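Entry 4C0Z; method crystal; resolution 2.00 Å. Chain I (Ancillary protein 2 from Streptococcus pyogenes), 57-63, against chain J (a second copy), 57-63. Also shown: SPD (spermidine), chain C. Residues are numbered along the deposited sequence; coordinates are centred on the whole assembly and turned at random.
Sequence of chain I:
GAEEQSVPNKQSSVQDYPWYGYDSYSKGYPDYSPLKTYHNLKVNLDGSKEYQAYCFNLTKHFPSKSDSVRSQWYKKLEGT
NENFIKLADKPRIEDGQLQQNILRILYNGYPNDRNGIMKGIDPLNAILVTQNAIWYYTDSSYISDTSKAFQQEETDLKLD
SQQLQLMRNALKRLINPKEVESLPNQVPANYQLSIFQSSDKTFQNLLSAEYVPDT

Chain I, residues 57-63: NLTKHFP
Chain J (57-63) NLTKHFP

The Asn57–Pro63 segments of the two copies meet as near-equivalent loops, with Leu58(I) opposite Leu58(J) and His61(I) opposite His61(J) in the CA register. Neither contains regular helix or strand. Each opens with a type I β turn from Asn57 to Lys60, closed by hydrogen bonds from Lys60(I) N to Asn57(I) O and from Lys60(J) N to Asn57(J) O, each 3.1 Å. Phi/psi is 79/77 at Asn57(I), −59/−25 at Leu58(I) and −90/2 at Thr59(I); the chain then extends through Lys60(I) (−103/173), His61(I) (−79/143), Phe62(I) (−63/148) and Pro63(I) (−60/145). Chain J matches within 3°. The stretches run in broadly the same direction, with CA atoms of Leu58(I) and Leu58(J) 5.8 Å apart and of His61(I) and His61(J) 7.2 Å apart. Together they bury 517 Å².

Apolar contacts centre on Leu58(I) and Leu58(J) (chi1 m, chi2 t), whose CA-to-CB bonds point toward the other stretch: Leu58(I) CB lies 4.1 Å from Leu58(J) CB. Each CD2 also reaches the partner threonine (chi1 p), with Leu58(I) CD2 to Thr59(J) CG2 and Leu58(J) CD2 to Thr59(I) CG2 both 4.1 Å.

The aromatic contacts are reciprocal. The CA-to-CB bonds of Phe62(I) and Phe62(J) (chi1 −89°, chi2 near −68°) point toward the other stretch, and each CD2 lies over one face of the partner's histidine ring, His61(J) or His61(I) (chi1 m, chi2 near −80°). Phe62(I) CD2–His61(J) CE1 and Phe62(J) CD2–His61(I) CE1 are both 3.6 Å; ring centroids are 5.0 Å apart, planes at 55°. At the phenyl edge, Phe62(I) CE2 approaches Thr59(J) O at 3.1 Å and Phe62(J) CE2 approaches Thr59(I) O at 3.2 Å, bringing the ring's electropositive rim to a carbonyl.

No hydrogen bond joins the stretches directly. Leu58(I) O and Leu58(J) O, both acceptors, lie 3.2 Å apart. Spermidine hydrogen-bonds other carbonyls: N10 to Asn57(I) O (3.2 Å), N1 to Asn57(J) O (3.2 Å) and N6 to Lys60(J) O (2.9 Å), while C7 and C4 cover one face of Phe62(I) and Phe62(J), respectively.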

# COMPACT_ATOMS: atom_id res chain seq x y z
N ASN I 57 2.12 -2.92 6.55
CA ASN I 57 1.35 -3.82 5.67
C ASN I 57 0.73 -2.97 4.57
O ASN I 57 -0.46 -2.65 4.61
CB ASN I 57 0.28 -4.65 6.38
CG ASN I 57 0.76 -5.40 7.60
OD1 ASN I 57 0.37 -5.11 8.72
ND2 ASN I 57 1.58 -6.39 7.43
N LEU I 58 1.56 -2.58 3.59
CA LEU I 58 1.15 -1.73 2.47
C LEU I 58 0.01 -2.27 1.63
O LEU I 58 -0.68 -1.48 0.98
CB LEU I 58 2.35 -1.39 1.58
CG LEU I 58 3.39 -0.45 2.14
CD1 LEU I 58 4.55 -0.30 1.16
CD2 LEU I 58 2.79 0.91 2.44
N THR I 59 -0.19 -3.58 1.60
CA THR I 59 -1.22 -4.17 0.74
C THR I 59 -2.57 -4.29 1.47
O THR I 59 -3.53 -4.77 0.88
CB THR I 59 -0.75 -5.50 0.11
OG1 THR I 59 -0.67 -6.48 1.13
CG2 THR I 59 0.60 -5.38 -0.57
N LYS I 60 -2.65 -3.82 2.73
CA LYS I 60 -3.89 -3.83 3.53
C LYS I 60 -4.52 -2.44 3.58
O LYS I 60 -3.95 -1.52 3.03
CB LYS I 60 -3.66 -4.44 4.93
CG LYS I 60 -3.29 -5.92 4.80
CD LYS I 60 -2.99 -6.53 6.14
CE LYS I 60 -2.77 -8.01 5.95
NZ LYS I 60 -2.97 -8.75 7.23
N HIS I 61 -5.72 -2.32 4.16
CA HIS I 61 -6.46 -1.05 4.19
C HIS I 61 -5.95 -0.11 5.26
O HIS I 61 -5.66 -0.54 6.38
CB HIS I 61 -7.96 -1.28 4.44
CG HIS I 61 -8.73 -1.78 3.27
ND1 HIS I 61 -9.17 -0.93 2.28
CD2 HIS I 61 -9.14 -3.04 2.98
CE1 HIS I 61 -9.80 -1.70 1.40
NE2 HIS I 61 -9.83 -2.98 1.80
N PHE I 62 -5.93 1.20 4.94
CA PHE I 62 -5.60 2.23 5.92
C PHE I 62 -6.68 2.19 7.01
O PHE I 62 -7.83 1.93 6.69
CB PHE I 62 -5.70 3.64 5.26
CG PHE I 62 -4.44 4.16 4.60
CD1 PHE I 62 -3.34 4.53 5.36
CD2 PHE I 62 -4.39 4.36 3.22
CE1 PHE I 62 -2.18 5.01 4.76
CE2 PHE I 62 -3.25 4.87 2.62
CZ PHE I 62 -2.15 5.19 3.40
N PRO I 63 -6.36 2.51 8.29
CA PRO I 63 -7.45 2.63 9.29
C PRO I 63 -8.43 3.74 8.83
O PRO I 63 -8.02 4.71 8.18
CB PRO I 63 -6.70 3.03 10.57
CG PRO I 63 -5.27 2.62 10.33
CD PRO I 63 -5.06 2.88 8.88
N ASN J 57 0.19 2.11 -6.79
CA ASN J 57 0.31 3.17 -5.74
C ASN J 57 -0.10 2.52 -4.43
O ASN J 57 -1.21 2.71 -3.97
CB ASN J 57 -0.51 4.45 -6.02
CG ASN J 57 -0.30 5.07 -7.37
OD1 ASN J 57 -1.18 5.10 -8.21
ND2 ASN J 57 0.87 5.59 -7.61
N LEU J 58 0.80 1.73 -3.85
CA LEU J 58 0.56 1.00 -2.59
C LEU J 58 0.20 1.88 -1.40
O LEU J 58 -0.43 1.40 -0.46
CB LEU J 58 1.76 0.10 -2.23
CG LEU J 58 2.01 -1.14 -3.13
CD1 LEU J 58 3.30 -1.82 -2.75
CD2 LEU J 58 0.89 -2.12 -3.01
N THR J 59 0.62 3.16 -1.40
CA THR J 59 0.34 4.07 -0.28
C THR J 59 -1.00 4.81 -0.45
O THR J 59 -1.32 5.65 0.39
CB THR J 59 1.51 5.03 -0.04
OG1 THR J 59 1.54 5.97 -1.12
CG2 THR J 59 2.87 4.31 0.07
N LYS J 60 -1.74 4.57 -1.54
CA LYS J 60 -3.04 5.23 -1.74
C LYS J 60 -4.17 4.26 -1.38
O LYS J 60 -3.88 3.12 -1.05
CB LYS J 60 -3.18 5.81 -3.16
CG LYS J 60 -2.26 7.00 -3.33
CD LYS J 60 -2.29 7.56 -4.70
CE LYS J 60 -1.42 8.80 -4.78
NZ LYS J 60 -1.84 9.68 -5.91
N HIS J 61 -5.42 4.70 -1.42
CA HIS J 61 -6.56 3.87 -1.04
C HIS J 61 -6.97 2.91 -2.14
O HIS J 61 -7.02 3.29 -3.32
CB HIS J 61 -7.79 4.75 -0.67
CG HIS J 61 -7.71 5.37 0.68
ND1 HIS J 61 -7.98 4.64 1.83
CD2 HIS J 61 -7.40 6.64 1.03
CE1 HIS J 61 -7.77 5.47 2.84
NE2 HIS J 61 -7.45 6.69 2.41
N PHE J 62 -7.38 1.69 -1.74
CA PHE J 62 -7.94 0.72 -2.67
C PHE J 62 -9.23 1.31 -3.25
O PHE J 62 -9.92 2.01 -2.51
CB PHE J 62 -8.36 -0.58 -1.90
CG PHE J 62 -7.31 -1.65 -1.76
CD1 PHE J 62 -6.84 -2.35 -2.87
CD2 PHE J 62 -6.81 -1.99 -0.51
CE1 PHE J 62 -5.89 -3.36 -2.73
CE2 PHE J 62 -5.87 -3.02 -0.37
CZ PHE J 62 -5.40 -3.68 -1.50
N PRO J 63 -9.62 1.03 -4.53
CA PRO J 63 -10.93 1.47 -5.01
C PRO J 63 -12.01 0.85 -4.11
O PRO J 63 -11.84 -0.28 -3.59
CB PRO J 63 -11.01 0.90 -6.44
CG PRO J 63 -9.58 0.70 -6.83
CD PRO J 63 -8.94 0.21 -5.55
N1 SPD C . -3.41 0.49 -3.56
C2 SPD C . -3.19 -0.89 -3.14
C3 SPD C . -2.90 -0.95 -1.63
C4 SPD C . -3.77 0.01 -0.83
C5 SPD C . -3.24 -0.01 0.60
N6 SPD C . -3.01 1.34 1.10
C7 SPD C . -2.65 1.33 2.54
C8 SPD C . -1.12 1.61 2.72
C9 SPD C . -0.74 1.57 4.23
N10 SPD C . -1.25 0.39 4.93